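Local coordinates for protein prolyl endopeptidase (Myxococcus xanthus, PDB 2BKL) that probably hydrolyses oligopeptides after proline, and much less readily after alanine, as a serine endopeptidase of the S9A family, at residues E65-D70 with F464-L469; Q358-G363 with Y379-F384; N411-Q416 with H436-K441; M432-R437 with V477-N482. One frame throughout, in Å; residues are numbered along the deposited sequence.

Contact 1: E65-D70 with F464-L469; sequences ELFYTD and FRSSIL
The C-terminal turn of helix 56-67, through L66 and F67, meets the loop S466-I468 and L469, the first residue of helix 469-473; the N-terminal helix packs here on the α/β-hydrolase domain, as in this family. Nearly 400 residues separate the two segments in the chain. F67 presents the rim of its ring: CD1 lies 3.4 Å from S466 OG, which sits near the ring plane at the edge. The next stretch of that rim meets S467, whose CB is 3.8 Å from F67 CZ. The first torsion of F67 (chi1 -73°) sets CG beside the backbone N and anti to the carbonyl carbon, and from there the ring extends to the serines. L66 packs beside it. Its two methyl branches divide the work, CD1 resting 3.7 Å from S466 O and CD2 4.1 Å from L469 CD1, where the two leucine side chains cross obliquely. S466 O also accepts the backbone N of L469, at 3.0 Å. A water bridges the two segments: it donates to L66 O at 2.7 Å and is hydrogen-bonded to S466 OG, also at 2.7 Å. F67 also meets the ring of F63 and touches S664 of helix 657-674. An alanine at F67 would probably open a gap beside S466 and S467 and take away the ring that F63 meets. No direct hydrogen bond crosses the contact; the helix-end carbonyl of L66 is bonded through water, and the C-H rim turned to the serine oxygen is likely to add mild electrostatic attraction.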
# COMPACT_ATOMS: atom_id res chain seq x y z
N GLU A 65 9.41 23.03 -5.38
CA GLU A 65 8.21 23.84 -5.51
C GLU A 65 6.94 22.98 -5.35
O GLU A 65 5.92 23.44 -4.82
CB GLU A 65 8.26 24.55 -6.88
CG GLU A 65 7.07 25.37 -7.30
CD GLU A 65 7.34 26.18 -8.58
OE1 GLU A 65 8.17 25.73 -9.44
OE2 GLU A 65 6.73 27.27 -8.72
N LEU A 66 7.02 21.72 -5.76
CA LEU A 66 5.84 20.85 -5.80
C LEU A 66 5.66 20.01 -4.55
O LEU A 66 4.52 19.76 -4.14
CB LEU A 66 5.93 19.90 -7.00
CG LEU A 66 5.77 20.54 -8.37
CD1 LEU A 66 6.12 19.55 -9.45
CD2 LEU A 66 4.36 21.10 -8.54
N PHE A 67 6.74 19.50 -3.97
CA PHE A 67 6.63 18.48 -2.90
C PHE A 67 6.41 19.07 -1.52
O PHE A 67 5.90 18.38 -0.63
CB PHE A 67 7.86 17.57 -2.84
CG PHE A 67 7.96 16.57 -3.95
CD1 PHE A 67 7.11 16.57 -5.05
CD2 PHE A 67 8.97 15.64 -3.89
CE1 PHE A 67 7.25 15.59 -6.05
CE2 PHE A 67 9.13 14.68 -4.89
CZ PHE A 67 8.27 14.68 -5.98
N TYR A 68 6.84 20.31 -1.28
CA TYR A 68 6.53 20.97 -0.01
C TYR A 68 5.19 21.63 -0.19
O TYR A 68 5.03 22.49 -1.05
CB TYR A 68 7.60 21.99 0.35
CG TYR A 68 8.91 21.38 0.80
CD1 TYR A 68 9.05 20.83 2.07
CD2 TYR A 68 10.04 21.36 -0.05
CE1 TYR A 68 10.27 20.28 2.49
CE2 TYR A 68 11.23 20.82 0.34
CZ TYR A 68 11.37 20.25 1.60
OH TYR A 68 12.59 19.68 1.97
N THR A 69 4.19 21.19 0.57
CA THR A 69 2.84 21.72 0.44
C THR A 69 2.26 22.08 1.79
O THR A 69 2.75 21.64 2.85
CB THR A 69 1.88 20.71 -0.20
OG1 THR A 69 1.63 19.65 0.72
CG2 THR A 69 2.48 20.04 -1.42
N ASP A 70 1.20 22.87 1.72
CA ASP A 70 0.28 23.10 2.82
C ASP A 70 -0.88 22.19 2.56
O ASP A 70 -1.57 22.32 1.55
CB ASP A 70 -0.22 24.55 2.82
CG ASP A 70 0.84 25.52 3.16
OD1 ASP A 70 1.46 25.36 4.23
OD2 ASP A 70 1.17 26.45 2.39
N PHE A 464 -3.62 11.89 -7.17
CA PHE A 464 -2.75 12.97 -7.65
C PHE A 464 -1.33 12.75 -7.20
O PHE A 464 -1.03 12.63 -6.00
CB PHE A 464 -3.24 14.34 -7.17
CG PHE A 464 -2.36 15.47 -7.65
CD1 PHE A 464 -2.38 15.84 -8.97
CD2 PHE A 464 -1.49 16.13 -6.77
CE1 PHE A 464 -1.56 16.88 -9.43
CE2 PHE A 464 -0.67 17.16 -7.22
CZ PHE A 464 -0.70 17.53 -8.54
N ARG A 465 -0.41 12.74 -8.17
CA ARG A 465 1.00 12.66 -7.89
C ARG A 465 1.66 13.85 -8.58
O ARG A 465 1.73 13.89 -9.80
CB ARG A 465 1.58 11.37 -8.45
CG ARG A 465 1.30 10.09 -7.66
CD ARG A 465 2.06 8.88 -8.26
NE ARG A 465 1.87 7.62 -7.54
CZ ARG A 465 2.84 6.82 -7.06
NH1 ARG A 465 4.14 7.12 -7.21
NH2 ARG A 465 2.51 5.70 -6.43
N SER A 466 2.15 14.80 -7.81
CA SER A 466 2.86 15.92 -8.42
C SER A 466 4.19 15.48 -9.05
O SER A 466 4.71 16.17 -9.92
CB SER A 466 3.10 17.02 -7.40
OG SER A 466 3.96 16.59 -6.39
N SER A 467 4.69 14.32 -8.65
CA SER A 467 5.96 13.82 -9.15
C SER A 467 6.02 13.60 -10.65
O SER A 467 7.10 13.59 -11.21
CB SER A 467 6.37 12.53 -8.43
OG SER A 467 5.46 11.47 -8.70
N ILE A 468 4.87 13.41 -11.29
CA ILE A 468 4.82 13.18 -12.72
C ILE A 468 4.79 14.48 -13.54
O ILE A 468 4.91 14.44 -14.75
CB ILE A 468 3.63 12.29 -13.14
CG1 ILE A 468 2.30 13.05 -13.08
CG2 ILE A 468 3.61 10.97 -12.36
CD1 ILE A 468 1.17 12.28 -13.74
N LEU A 469 4.66 15.64 -12.90
CA LEU A 469 4.45 16.86 -13.68
C LEU A 469 5.65 17.27 -14.57
O LEU A 469 5.43 17.60 -15.71
CB LEU A 469 3.97 18.03 -12.81
CG LEU A 469 2.57 17.81 -12.24
CD1 LEU A 469 2.24 18.94 -11.26
CD2 LEU A 469 1.52 17.74 -13.33
O HOH W 1 3.07 17.44 -4.03

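Contact 2: Q358-G363 with Y379-F384; sequences QLPGVG and YVFTSF
P360 and F381 reach toward each other tip to tip, the proline placing CG over one face of the phenyl ring. CG is 3.9 Å from the centroid of the F381 ring and 19° off its normal, a CH-π contact displaced toward the CD2 side. F381 holds CG anti to its backbone N (chi1 178°), which sends the ring out from strand 376-383 toward the loop. The loop curls round this ring: G361 O comes obliquely to 3.4 Å from F381 CE1, and G363 CA lies 3.8 Å from F381 CZ. Two residues earlier on the strand, Y379 meets the start of the loop. Its OH approaches P360 CD at 3.6 Å, again tip to tip, while L359 CD2 comes obliquely to 3.8 Å from Y379 CE2. At the far end G363 CA makes a C-H···O contact of 3.3 Å with T382 O. The loop leads from the outermost strand of one propeller blade, 353-356, into 364-365, which pairs with strand 376-383 of the next. An alanine at F381 would probably cost P360 CG its CH-π partner and open a gap within the loop. No hydrogen bond joins the two segments, which meet through dispersion, CH-π contact and close packing of glycine backbone; backbone bonding to strand 376-383 resumes at A364, paired with T382.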
# COMPACT_ATOMS: atom_id res chain seq x y z
N GLN A 358 -22.50 13.41 -5.37
CA GLN A 358 -22.15 14.05 -6.62
C GLN A 358 -20.75 14.59 -6.54
O GLN A 358 -20.44 15.52 -5.80
CB GLN A 358 -23.14 15.18 -6.93
CG GLN A 358 -24.59 14.69 -7.01
CD GLN A 358 -24.83 13.68 -8.11
OE1 GLN A 358 -24.58 13.96 -9.30
NE2 GLN A 358 -25.35 12.51 -7.75
N LEU A 359 -19.87 13.97 -7.32
CA LEU A 359 -18.45 14.27 -7.26
C LEU A 359 -18.14 15.48 -8.14
O LEU A 359 -18.84 15.76 -9.12
CB LEU A 359 -17.64 13.07 -7.74
CG LEU A 359 -17.95 11.78 -6.97
CD1 LEU A 359 -17.16 10.61 -7.56
CD2 LEU A 359 -17.68 11.91 -5.49
N PRO A 360 -17.05 16.15 -7.82
CA PRO A 360 -16.68 17.35 -8.60
C PRO A 360 -16.24 17.07 -10.04
O PRO A 360 -16.24 17.98 -10.87
CB PRO A 360 -15.53 17.96 -7.78
CG PRO A 360 -15.23 17.09 -6.70
CD PRO A 360 -16.15 15.90 -6.70
N GLY A 361 -15.89 15.83 -10.35
CA GLY A 361 -15.34 15.52 -11.65
C GLY A 361 -14.93 14.08 -11.70
O GLY A 361 -15.23 13.31 -10.78
N VAL A 362 -14.28 13.72 -12.80
CA VAL A 362 -13.72 12.41 -13.00
C VAL A 362 -12.40 12.33 -12.22
O VAL A 362 -11.51 13.18 -12.38
CB VAL A 362 -13.48 12.14 -14.51
CG1 VAL A 362 -12.71 10.84 -14.73
CG2 VAL A 362 -14.83 12.11 -15.25
N GLY A 363 -12.32 11.35 -11.34
CA GLY A 363 -11.13 11.14 -10.53
C GLY A 363 -11.35 10.01 -9.55
O GLY A 363 -12.01 9.03 -9.85
N TYR A 379 -15.20 13.40 2.66
CA TYR A 379 -14.55 12.54 1.71
C TYR A 379 -13.46 13.30 0.98
O TYR A 379 -13.48 14.54 0.89
CB TYR A 379 -15.53 11.90 0.72
CG TYR A 379 -16.07 12.79 -0.38
CD1 TYR A 379 -17.22 13.52 -0.20
CD2 TYR A 379 -15.43 12.86 -1.62
CE1 TYR A 379 -17.74 14.34 -1.26
CE2 TYR A 379 -15.93 13.65 -2.63
CZ TYR A 379 -17.07 14.40 -2.42
OH TYR A 379 -17.55 15.16 -3.48
N VAL A 380 -12.50 12.54 0.48
CA VAL A 380 -11.38 13.07 -0.28
C VAL A 380 -11.57 12.79 -1.74
O VAL A 380 -11.97 11.69 -2.11
CB VAL A 380 -10.09 12.38 0.22
CG1 VAL A 380 -8.85 12.89 -0.51
CG2 VAL A 380 -9.90 12.54 1.73
N PHE A 381 -11.31 13.79 -2.58
CA PHE A 381 -11.33 13.64 -4.02
C PHE A 381 -10.01 14.07 -4.65
O PHE A 381 -9.45 15.10 -4.29
CB PHE A 381 -12.46 14.45 -4.61
CG PHE A 381 -12.52 14.38 -6.10
CD1 PHE A 381 -13.17 13.32 -6.72
CD2 PHE A 381 -11.92 15.36 -6.87
CE1 PHE A 381 -13.21 13.23 -8.08
CE2 PHE A 381 -11.94 15.27 -8.22
CZ PHE A 381 -12.59 14.22 -8.84
N THR A 382 -9.48 13.26 -5.55
CA THR A 382 -8.28 13.61 -6.32
C THR A 382 -8.51 13.20 -7.75
O THR A 382 -9.39 12.42 -8.06
CB THR A 382 -6.98 12.91 -5.84
OG1 THR A 382 -7.15 11.47 -5.89
CG2 THR A 382 -6.68 13.20 -4.40
N SER A 383 -7.66 13.67 -8.64
CA SER A 383 -7.55 13.08 -9.98
C SER A 383 -6.10 13.16 -10.38
O SER A 383 -5.28 13.71 -9.67
CB SER A 383 -8.44 13.81 -11.01
OG SER A 383 -7.83 14.99 -11.53
N PHE A 384 -5.76 12.56 -11.52
CA PHE A 384 -4.38 12.60 -11.97
C PHE A 384 -3.87 14.03 -12.16
O PHE A 384 -2.65 14.24 -12.11
CB PHE A 384 -4.17 11.80 -13.27
CG PHE A 384 -4.18 10.31 -13.08
CD1 PHE A 384 -3.13 9.66 -12.43
CD2 PHE A 384 -5.23 9.55 -13.54
CE1 PHE A 384 -3.18 8.26 -12.26
CE2 PHE A 384 -5.29 8.19 -13.36
CZ PHE A 384 -4.27 7.54 -12.73

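Contact 3: N411-Q416 with H436-K441; sequences NPEQYQ and HRKDLK
Q416 and H436 form an antiparallel hydrogen-bonded pair, Q416 N donating to H436 O at 2.9 Å and H436 N to Q416 O at 3.1 Å; Y415 and R437 follow as a non-hydrogen-bonded pair. Beyond them K438 N donates to Q414 O at 2.9 Å, just as the chain enters the type I turn R437-L440. R437 and Q414 lie side by side, pointing the same way. NH1 of R437 reaches Q414 OE1 at 3.0 Å, from above the amide plane, with the oxygen close to the guanidinium plane. The arginine chain bends at chi3 (68°), and its NE makes a salt bridge with D439 OD1 at 3.1 Å. Q414 and D439 thus both grip the guanidinium, and D473 adds a long, weak ion pair. The Y415 ring passes obliquely by R437, CE1 4.0 Å from R437 CG, and its OH is hydrogen-bonded to D473. H436 turns ND1 onto R437 O at 2.8 Å, while L440 N reaches the same oxygen from the opposite face of the carbonyl plane; NE2 of H436 is bonded to E418. Q416 carries its extended chain past the imidazole, OE1 lying 3.3 Å from H436 CE1. K438 stretches back to a weak bond from NZ to E413 O. Here the open ends of the hairpin made by strands 415-423 and 429-437 come together, at the outer edge of the mixed sheet of the α/β-hydrolase domain.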
# COMPACT_ATOMS: atom_id res chain seq x y z
N ASN A 411 -0.88 24.12 -13.73
CA ASN A 411 -2.10 24.47 -14.46
C ASN A 411 -2.75 23.21 -14.99
O ASN A 411 -2.30 22.67 -16.01
CB ASN A 411 -1.79 25.43 -15.61
CG ASN A 411 -3.04 25.82 -16.41
OD1 ASN A 411 -4.17 25.37 -16.13
ND2 ASN A 411 -2.85 26.67 -17.41
N PRO A 412 -3.79 22.72 -14.31
CA PRO A 412 -4.43 21.45 -14.68
C PRO A 412 -4.99 21.42 -16.11
O PRO A 412 -5.05 20.32 -16.70
CB PRO A 412 -5.57 21.31 -13.67
CG PRO A 412 -5.20 22.21 -12.54
CD PRO A 412 -4.42 23.32 -13.11
N GLU A 413 -5.36 22.57 -16.66
CA GLU A 413 -5.97 22.64 -17.99
C GLU A 413 -5.01 22.30 -19.13
O GLU A 413 -5.43 22.10 -20.28
CB GLU A 413 -6.55 24.04 -18.23
CG GLU A 413 -7.63 24.43 -17.22
CD GLU A 413 -8.77 23.42 -17.16
OE1 GLU A 413 -9.45 23.22 -18.20
OE2 GLU A 413 -8.99 22.81 -16.07
N GLN A 414 -3.73 22.21 -18.82
CA GLN A 414 -2.75 21.80 -19.81
C GLN A 414 -2.74 20.29 -20.06
O GLN A 414 -2.11 19.85 -21.00
CB GLN A 414 -1.34 22.29 -19.41
CG GLN A 414 -1.16 23.80 -19.70
CD GLN A 414 0.10 24.41 -19.11
OE1 GLN A 414 1.07 23.70 -18.80
NE2 GLN A 414 0.09 25.75 -18.94
N TYR A 415 -3.40 19.51 -19.21
CA TYR A 415 -3.29 18.05 -19.25
C TYR A 415 -4.64 17.39 -19.44
O TYR A 415 -5.70 17.98 -19.17
CB TYR A 415 -2.68 17.51 -17.93
CG TYR A 415 -1.48 18.27 -17.48
CD1 TYR A 415 -0.28 18.14 -18.12
CD2 TYR A 415 -1.56 19.17 -16.45
CE1 TYR A 415 0.83 18.88 -17.73
CE2 TYR A 415 -0.46 19.92 -16.05
CZ TYR A 415 0.72 19.78 -16.70
OH TYR A 415 1.82 20.54 -16.33
N GLN A 416 -4.59 16.16 -19.93
CA GLN A 416 -5.80 15.36 -19.99
C GLN A 416 -5.52 13.95 -19.58
O GLN A 416 -4.37 13.48 -19.60
CB GLN A 416 -6.44 15.38 -21.36
CG GLN A 416 -5.62 14.75 -22.43
CD GLN A 416 -6.26 14.83 -23.81
OE1 GLN A 416 -5.62 15.26 -24.76
NE2 GLN A 416 -7.52 14.41 -23.92
N HIS A 436 -1.36 12.85 -20.18
CA HIS A 436 -0.40 13.59 -20.97
C HIS A 436 -0.87 15.02 -21.19
O HIS A 436 -2.03 15.34 -20.97
CB HIS A 436 -0.17 12.92 -22.33
CG HIS A 436 -1.43 12.61 -23.05
ND1 HIS A 436 -2.11 13.55 -23.82
CD2 HIS A 436 -2.16 11.47 -23.13
CE1 HIS A 436 -3.20 12.99 -24.31
NE2 HIS A 436 -3.25 11.73 -23.91
N ARG A 437 0.02 15.87 -21.68
CA ARG A 437 -0.39 17.21 -22.12
C ARG A 437 -1.43 17.09 -23.24
O ARG A 437 -1.34 16.21 -24.11
CB ARG A 437 0.79 18.01 -22.64
CG ARG A 437 1.75 18.51 -21.58
CD ARG A 437 2.90 19.29 -22.13
NE ARG A 437 2.39 20.54 -22.68
CZ ARG A 437 2.12 21.62 -21.93
NH1 ARG A 437 2.35 21.64 -20.62
NH2 ARG A 437 1.61 22.70 -22.51
N LYS A 438 -2.36 18.03 -23.26
CA LYS A 438 -3.34 18.10 -24.35
C LYS A 438 -2.70 18.22 -25.72
O LYS A 438 -3.25 17.69 -26.69
CB LYS A 438 -4.32 19.26 -24.12
CG LYS A 438 -5.27 19.00 -23.00
CD LYS A 438 -6.36 20.08 -22.87
CE LYS A 438 -7.20 19.90 -21.62
NZ LYS A 438 -8.01 21.10 -21.34
N ASP A 439 -1.58 18.93 -25.82
CA ASP A 439 -0.88 19.10 -27.11
C ASP A 439 0.11 18.00 -27.52
O ASP A 439 0.87 18.16 -28.46
CB ASP A 439 -0.22 20.47 -27.17
CG ASP A 439 0.87 20.67 -26.14
OD1 ASP A 439 1.39 19.71 -25.49
OD2 ASP A 439 1.30 21.83 -25.93
N LEU A 440 0.10 16.87 -26.81
CA LEU A 440 0.96 15.76 -27.16
C LEU A 440 0.80 15.41 -28.61
O LEU A 440 -0.33 15.24 -29.08
CB LEU A 440 0.57 14.53 -26.33
CG LEU A 440 1.39 13.26 -26.56
CD1 LEU A 440 2.66 13.36 -25.75
CD2 LEU A 440 0.55 12.01 -26.20
N LYS A 441 1.91 15.26 -29.31
CA LYS A 441 1.91 14.69 -30.65
C LYS A 441 1.87 13.16 -30.56
O LYS A 441 2.66 12.56 -29.84
CB LYS A 441 3.16 15.14 -31.43
CG LYS A 441 3.47 16.63 -31.29
CD LYS A 441 4.25 17.23 -32.46
CE LYS A 441 3.83 18.68 -32.70
NZ LYS A 441 4.86 19.48 -33.44
O HOH W 2 -1.13 20.91 -23.50
O HOH W 3 -6.07 16.74 -26.62

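Contact 4: M432-R437 with V477-N482; sequences MFVVHR and VYAVAN
V477 starts the run against V434, its CG1 only 3.5 Å from V434 CG1, tighter than a usual carbon contact, while its CG2 touches CB of H436. Y478 follows with a two-way backbone pairing: its N donates to V435 O at 3.0 Å and nearly straight (175°), and its O accepts V435 N at 2.7 Å. The edge of the Y478 ring lies by V435 CG2. A479 turns its methyl to the opposite face, where M432 SD lies 3.9 Å from A479 CB. M432 keeps CG anti to its backbone N (chi1 178°), so that CG passes 3.4 Å from V480 O. V480 repeats the two-way pairing: V480 N donates to F433 O at 2.9 Å and F433 N to V480 O, which also receives a C-H···O contact from M432 CA. A481 pairs with M432, and A481 CB lies 4.2 Å from M432 SD. N482 ends the run: its OD1 comes 3.8 Å from F433 CE2, obliquely, with amide and ring planes 77° apart, while ND2 is bonded to E488 and to M460 O. M432 and A479 pack on L516 of helix 503-518; on the other face F433 and V435 meet F384. Four hydrogen bonds pair the backbone polar groups between apolar side chains, with the methionine sulfur packed on both alanine methyls.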
# COMPACT_ATOMS: atom_id res chain seq x y z
N MET A 432 -6.83 0.93 -18.57
CA MET A 432 -5.60 1.69 -18.36
C MET A 432 -5.90 3.17 -18.42
O MET A 432 -6.66 3.63 -19.30
CB MET A 432 -4.53 1.30 -19.40
CG MET A 432 -3.26 2.09 -19.26
SD MET A 432 -1.84 1.32 -20.12
CE MET A 432 -2.44 1.15 -21.75
N PHE A 433 -5.34 3.95 -17.49
CA PHE A 433 -5.34 5.41 -17.56
C PHE A 433 -4.12 5.90 -18.30
O PHE A 433 -3.02 5.38 -18.10
CB PHE A 433 -5.36 6.02 -16.16
CG PHE A 433 -6.54 5.66 -15.32
CD1 PHE A 433 -7.79 6.19 -15.59
CD2 PHE A 433 -6.40 4.83 -14.20
CE1 PHE A 433 -8.90 5.88 -14.80
CE2 PHE A 433 -7.49 4.55 -13.40
CZ PHE A 433 -8.72 5.05 -13.69
N VAL A 434 -4.29 6.90 -19.15
CA VAL A 434 -3.20 7.50 -19.90
C VAL A 434 -3.26 8.99 -19.71
O VAL A 434 -4.28 9.62 -20.01
CB VAL A 434 -3.21 7.11 -21.39
CG1 VAL A 434 -1.93 7.61 -22.05
CG2 VAL A 434 -3.32 5.60 -21.57
N VAL A 435 -2.17 9.57 -19.22
CA VAL A 435 -2.14 10.99 -18.84
C VAL A 435 -1.04 11.69 -19.63
O VAL A 435 0.08 11.20 -19.76
CB VAL A 435 -1.84 11.15 -17.31
CG1 VAL A 435 -1.99 12.59 -16.89
CG2 VAL A 435 -2.75 10.22 -16.47
N HIS A 436 -1.36 12.85 -20.18
CA HIS A 436 -0.40 13.59 -20.97
C HIS A 436 -0.87 15.02 -21.19
O HIS A 436 -2.03 15.34 -20.97
CB HIS A 436 -0.17 12.92 -22.33
CG HIS A 436 -1.43 12.61 -23.05
ND1 HIS A 436 -2.11 13.55 -23.82
CD2 HIS A 436 -2.16 11.47 -23.13
CE1 HIS A 436 -3.20 12.99 -24.31
NE2 HIS A 436 -3.25 11.73 -23.91
N ARG A 437 0.02 15.87 -21.68
CA ARG A 437 -0.39 17.21 -22.12
C ARG A 437 -1.43 17.09 -23.24
O ARG A 437 -1.34 16.21 -24.11
CB ARG A 437 0.79 18.01 -22.64
CG ARG A 437 1.75 18.51 -21.58
CD ARG A 437 2.90 19.29 -22.13
NE ARG A 437 2.39 20.54 -22.68
CZ ARG A 437 2.12 21.62 -21.93
NH1 ARG A 437 2.35 21.64 -20.62
NH2 ARG A 437 1.61 22.70 -22.51
N VAL A 477 4.37 10.77 -21.45
CA VAL A 477 3.09 10.10 -21.18
C VAL A 477 3.26 9.27 -19.93
O VAL A 477 4.30 8.62 -19.75
CB VAL A 477 2.72 9.21 -22.36
CG1 VAL A 477 1.48 8.31 -22.08
CG2 VAL A 477 2.53 10.06 -23.65
N TYR A 478 2.27 9.32 -19.08
CA TYR A 478 2.21 8.49 -17.87
C TYR A 478 1.01 7.59 -17.99
O TYR A 478 -0.11 8.06 -18.21
CB TYR A 478 2.08 9.35 -16.62
CG TYR A 478 1.98 8.60 -15.31
CD1 TYR A 478 3.02 7.81 -14.87
CD2 TYR A 478 0.86 8.72 -14.51
CE1 TYR A 478 2.94 7.13 -13.65
CE2 TYR A 478 0.77 8.06 -13.30
CZ TYR A 478 1.81 7.26 -12.89
OH TYR A 478 1.75 6.59 -11.66
N ALA A 479 1.21 6.28 -17.85
CA ALA A 479 0.13 5.31 -18.00
C ALA A 479 0.10 4.40 -16.80
O ALA A 479 1.15 4.03 -16.27
CB ALA A 479 0.34 4.49 -19.28
N VAL A 480 -1.10 4.05 -16.35
CA VAL A 480 -1.32 3.21 -15.18
C VAL A 480 -2.32 2.10 -15.59
O VAL A 480 -3.47 2.40 -15.91
CB VAL A 480 -1.87 4.03 -13.97
CG1 VAL A 480 -2.01 3.12 -12.76
CG2 VAL A 480 -0.95 5.22 -13.67
N ALA A 481 -1.87 0.85 -15.58
CA ALA A 481 -2.71 -0.27 -16.00
C ALA A 481 -3.38 -0.92 -14.82
O ALA A 481 -2.73 -1.15 -13.78
CB ALA A 481 -1.89 -1.27 -16.78
N ASN A 482 -4.66 -1.27 -14.96
CA ASN A 482 -5.45 -1.92 -13.92
C ASN A 482 -5.41 -3.44 -14.14
O ASN A 482 -6.42 -4.10 -14.41
CB ASN A 482 -6.89 -1.40 -13.94
CG ASN A 482 -6.98 0.05 -13.60
OD1 ASN A 482 -7.13 0.88 -14.48
ND2 ASN A 482 -6.92 0.36 -12.31

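Overall arrangement
Contact 4 is wholly buried, with regular strand pairing and apolar faces; contacts 1, 2 and 3 are only partly buried. Contacts 3 and 4 share H436 and R437 on strand 429-437 and are neighbours in one sheet, but contact 3, at its outer end, adds charged and amide side-chain bonds to its strand pairing. Contacts 1 and 2 have no direct hydrogen bond between their segments: the first combines apolar packing with a water bridge, the second packs a loop on a propeller strand. F384, at the end of contact 2, packs against F433 and V435 of contact 4, while F464 of contact 1 touches S383, tying propeller to catalytic domain. L469 of contact 1 meets Y415 of contact 3.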